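Long-range contact in endoglucanase (Clostridium thermocellum, PDB 2C4X), which is a modular cellulosomal enzyme probably hydrolysing cellulose, represented here by its C-terminal PKD domain and its beta-glucan- and xyloglucan-binding CBM44 module: residues 42-50 / 56-65. The protein carries 1 engineered substitution. Numbering follows the deposited sequence.
Engineered in segment 42-50: Val-45 (natural residue Ala).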
loop_
_atom_site.group_PDB
_atom_site.type_symbol
_atom_site.label_atom_id
_atom_site.label_comp_id
_atom_site.label_asym_id
_atom_site.label_seq_id
_atom_site.Cartn_x
_atom_site.Cartn_y
_atom_site.Cartn_z
ATOM N N ALA A 42 -20.075 -32.989 7.618
ATOM C CA ALA A 42 -21.148 -32.661 8.559
ATOM C C ALA A 42 -21.255 -31.156 8.800
ATOM O O ALA A 42 -22.360 -30.609 8.856
ATOM C CB ALA A 42 -20.961 -33.402 9.872
ATOM N N TYR A 43 -20.118 -30.478 8.947
ATOM C CA TYR A 43 -20.156 -29.043 9.174
ATOM C C TYR A 43 -18.846 -28.321 8.841
ATOM O O TYR A 43 -17.789 -28.942 8.631
ATOM C CB TYR A 43 -20.685 -28.692 10.584
ATOM C CG TYR A 43 -19.997 -29.411 11.714
ATOM C CD1 TYR A 43 -18.821 -28.905 12.262
ATOM C CD2 TYR A 43 -20.518 -30.597 12.236
ATOM C CE1 TYR A 43 -18.175 -29.558 13.310
ATOM C CE2 TYR A 43 -19.881 -31.267 13.270
ATOM C CZ TYR A 43 -18.708 -30.734 13.810
ATOM O OH TYR A 43 -18.051 -31.369 14.842
ATOM N N TYR A 44 -18.972 -27.003 8.748
ATOM C CA TYR A 44 -17.893 -26.093 8.405
ATOM C C TYR A 44 -17.794 -25.119 9.556
ATOM O O TYR A 44 -18.797 -24.494 9.921
ATOM C CB TYR A 44 -18.248 -25.318 7.126
ATOM C CG TYR A 44 -18.533 -26.193 5.926
ATOM C CD1 TYR A 44 -19.783 -26.810 5.768
ATOM C CD2 TYR A 44 -17.557 -26.411 4.946
ATOM C CE1 TYR A 44 -20.042 -27.617 4.695
ATOM C CE2 TYR A 44 -17.811 -27.214 3.860
ATOM C CZ TYR A 44 -19.059 -27.820 3.740
ATOM O OH TYR A 44 -19.336 -28.621 2.661
ATOM N N VAL A 45 -16.602 -24.989 10.132
ATOM C CA VAL A 45 -16.371 -24.077 11.252
ATOM C C VAL A 45 -15.341 -23.030 10.802
ATOM O O VAL A 45 -14.277 -23.383 10.299
ATOM C CB VAL A 45 -15.875 -24.829 12.515
ATOM C CG1 VAL A 45 -15.571 -23.849 13.662
ATOM C CG2 VAL A 45 -16.911 -25.870 12.968
ATOM N N TRP A 46 -15.687 -21.757 10.967
ATOM C CA TRP A 46 -14.873 -20.638 10.486
ATOM C C TRP A 46 -14.371 -19.785 11.642
ATOM O O TRP A 46 -15.137 -19.468 12.561
ATOM C CB TRP A 46 -15.719 -19.730 9.596
ATOM C CG TRP A 46 -16.287 -20.390 8.375
ATOM C CD1 TRP A 46 -17.493 -21.028 8.268
ATOM C CD2 TRP A 46 -15.687 -20.446 7.080
ATOM N NE1 TRP A 46 -17.672 -21.492 6.986
ATOM C CE2 TRP A 46 -16.577 -21.158 6.236
ATOM C CE3 TRP A 46 -14.464 -19.993 6.555
ATOM C CZ2 TRP A 46 -16.302 -21.399 4.888
ATOM C CZ3 TRP A 46 -14.187 -20.237 5.216
ATOM C CH2 TRP A 46 -15.106 -20.938 4.396
ATOM N N ASP A 47 -13.095 -19.406 11.582
ATOM C CA ASP A 47 -12.536 -18.412 12.487
ATOM C C ASP A 47 -12.113 -17.267 11.572
ATOM O O ASP A 47 -11.237 -17.435 10.725
ATOM C CB ASP A 47 -11.351 -18.990 13.277
ATOM C CG ASP A 47 -10.736 -17.988 14.246
ATOM O OD1 ASP A 47 -10.688 -16.776 13.955
ATOM O OD2 ASP A 47 -10.272 -18.419 15.317
ATOM N N PHE A 48 -12.755 -16.111 11.738
ATOM C CA PHE A 48 -12.564 -14.985 10.820
ATOM C C PHE A 48 -11.323 -14.140 11.147
ATOM O O PHE A 48 -10.951 -13.252 10.379
ATOM C CB PHE A 48 -13.860 -14.156 10.729
ATOM C CG PHE A 48 -15.015 -14.936 10.162
ATOM C CD1 PHE A 48 -15.062 -15.235 8.794
ATOM C CD2 PHE A 48 -16.034 -15.408 10.994
ATOM C CE1 PHE A 48 -16.107 -15.980 8.265
ATOM C CE2 PHE A 48 -17.088 -16.161 10.465
ATOM C CZ PHE A 48 -17.118 -16.432 9.090
ATOM N N GLY A 49 -10.661 -14.479 12.257
ATOM C CA GLY A 49 -9.410 -13.850 12.661
ATOM C C GLY A 49 -9.531 -12.542 13.421
ATOM O O GLY A 49 -8.519 -11.944 13.769
ATOM N N ASP A 50 -10.759 -12.107 13.696
ATOM C CA ASP A 50 -11.007 -10.813 14.336
ATOM C C ASP A 50 -11.627 -10.941 15.739
ATOM O O ASP A 50 -11.915 -9.931 16.388
ATOM C CB ASP A 50 -11.907 -9.950 13.430
ATOM C CG ASP A 50 -13.303 -10.568 13.214
ATOM O OD1 ASP A 50 -13.536 -11.735 13.612
ATOM O OD2 ASP A 50 -14.177 -9.880 12.648
ATOM N N SER A 56 -21.513 -23.475 9.741
ATOM C CA SER A 56 -22.608 -23.780 8.833
ATOM C C SER A 56 -22.598 -25.260 8.460
ATOM O O SER A 56 -21.556 -25.911 8.529
ATOM C CB SER A 56 -22.518 -22.929 7.567
ATOM O OG SER A 56 -23.653 -23.187 6.746
ATOM N N THR A 57 -23.764 -25.785 8.078
ATOM C CA THR A 57 -23.839 -27.138 7.526
ATOM C C THR A 57 -23.706 -27.096 5.995
ATOM O O THR A 57 -23.659 -28.139 5.334
ATOM C CB THR A 57 -25.142 -27.881 7.940
ATOM O OG1 THR A 57 -26.279 -27.105 7.552
ATOM C CG2 THR A 57 -25.182 -28.118 9.453
ATOM N N THR A 58 -23.651 -25.881 5.448
ATOM C CA THR A 58 -23.455 -25.664 4.011
ATOM C C THR A 58 -22.131 -24.914 3.769
ATOM O O THR A 58 -21.662 -24.215 4.655
ATOM C CB THR A 58 -24.643 -24.895 3.389
ATOM O OG1 THR A 58 -24.772 -23.622 4.030
ATOM C CG2 THR A 58 -25.954 -25.678 3.533
ATOM N N PRO A 59 -21.522 -25.074 2.572
ATOM C CA PRO A 59 -20.153 -24.571 2.366
ATOM C C PRO A 59 -19.930 -23.061 2.145
ATOM O O PRO A 59 -18.778 -22.629 2.063
ATOM C CB PRO A 59 -19.657 -25.373 1.151
ATOM C CG PRO A 59 -20.857 -25.870 0.460
ATOM C CD PRO A 59 -22.050 -25.759 1.375
ATOM N N THR A 60 -20.978 -22.254 2.054
ATOM C CA THR A 60 -20.741 -20.810 1.954
ATOM C C THR A 60 -21.178 -20.046 3.211
ATOM O O THR A 60 -22.014 -20.510 3.985
ATOM C CB THR A 60 -21.354 -20.164 0.683
ATOM O OG1 THR A 60 -22.763 -20.012 0.861
ATOM C CG2 THR A 60 -21.068 -21.000 -0.575
ATOM N N ILE A 61 -20.573 -18.880 3.416
ATOM C CA ILE A 61 -20.898 -18.007 4.533
ATOM C C ILE A 61 -20.492 -16.601 4.102
ATOM O O ILE A 61 -19.555 -16.432 3.320
ATOM C CB ILE A 61 -20.202 -18.452 5.873
ATOM C CG1 ILE A 61 -20.891 -17.802 7.090
ATOM C CG2 ILE A 61 -18.677 -18.166 5.858
ATOM C CD1 ILE A 61 -20.691 -18.536 8.434
ATOM N N THR A 62 -21.221 -15.601 4.572
ATOM C CA THR A 62 -20.857 -14.220 4.295
ATOM C C THR A 62 -20.478 -13.513 5.595
ATOM O O THR A 62 -20.997 -13.845 6.673
ATOM C CB THR A 62 -21.957 -13.458 3.467
ATOM O OG1 THR A 62 -21.475 -12.161 3.097
ATOM C CG2 THR A 62 -23.257 -13.303 4.252
ATOM N N TYR A 63 -19.561 -12.556 5.484
ATOM C CA TYR A 63 -18.956 -11.907 6.638
ATOM C C TYR A 63 -18.488 -10.481 6.309
ATOM O O TYR A 63 -18.091 -10.201 5.180
ATOM C CB TYR A 63 -17.779 -12.752 7.170
ATOM C CG TYR A 63 -17.372 -12.346 8.561
ATOM C CD1 TYR A 63 -18.174 -12.668 9.654
ATOM C CD2 TYR A 63 -16.217 -11.592 8.784
ATOM C CE1 TYR A 63 -17.837 -12.272 10.929
ATOM C CE2 TYR A 63 -15.862 -11.194 10.066
ATOM C CZ TYR A 63 -16.676 -11.537 11.133
ATOM O OH TYR A 63 -16.361 -11.142 12.414
ATOM N N LYS A 64 -18.529 -9.598 7.309
ATOM C CA LYS A 64 -18.074 -8.212 7.187
ATOM C C LYS A 64 -17.054 -7.900 8.272
ATOM O O LYS A 64 -17.268 -8.235 9.438
ATOM C CB LYS A 64 -19.255 -7.241 7.354
ATOM C CG LYS A 64 -20.366 -7.396 6.344
ATOM C CD LYS A 64 -21.524 -6.443 6.628
ATOM C CE LYS A 64 -22.574 -7.097 7.497
ATOM N NZ LYS A 64 -23.807 -6.239 7.661
ATOM N N TYR A 65 -15.953 -7.251 7.893
ATOM C CA TYR A 65 -14.951 -6.807 8.864
ATOM C C TYR A 65 -15.153 -5.324 9.150
ATOM O O TYR A 65 -15.339 -4.519 8.232
ATOM C CB TYR A 65 -13.533 -7.052 8.346
ATOM C CG TYR A 65 -13.154 -8.510 8.252
ATOM C CD1 TYR A 65 -12.603 -9.173 9.351
ATOM C CD2 TYR A 65 -13.359 -9.228 7.075
ATOM C CE1 TYR A 65 -12.242 -10.522 9.273
ATOM C CE2 TYR A 65 -13.003 -10.586 6.983
ATOM C CZ TYR A 65 -12.443 -11.219 8.092
ATOM O OH TYR A 65 -12.083 -12.545 8.031
HETATM O O HOH W 1 -19.801 -22.325 5.560
#
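With CG anti to the carbonyl carbon in Phe-48 (chi1 -63°) but anti to the backbone N in Tyr-63 (chi1 -164°), the two rings meet face to face: their centroids lie 3.9 Å apart and their planes differ by only 2°. At the edge of the Tyr-63 ring, near its plane, Asp-50 OD2 accepts from Tyr-63 OH on its syn lone pair at 2.5 Å. Tyr-65 OH donates to Phe-48 O at 2.7 Å, in the carbonyl plane and on a lone pair, while Tyr-63 CE2 sits over the Tyr-65 ring.

Two CH-pi contacts continue the row: Ile-61 CG2 stands 3.7 Å from the centroid of the Trp-46 five-membered ring, and Pro-59 CA lies 3.7 Å from the centroid of the Tyr-44 ring, over its face. The indole edge is polar, Trp-46 NE1 donating a hydrogen bond to a water (2.7 Å) that donates to Thr-58 O.

Between the two segments the backbones pair only at Tyr-44 and Ser-56, antiparallel and hydrogen-bonded (Tyr-44 N to Ser-56 O 2.8 Å, Ser-56 N to Tyr-44 O 2.9 Å). After Ser-56, which ends strand 53-56 beside strand 41-47, residues 57-59 cross to strand 60-63 in the other sheet. The buried rings of Tyr-44, Trp-46, Phe-48 and Tyr-65 lie between these PKD sheets; Phe-14 meets Trp-46 edge-to-face, and Phe-29 of strand 27-30 touches Ile-61, Tyr-63 and Tyr-65.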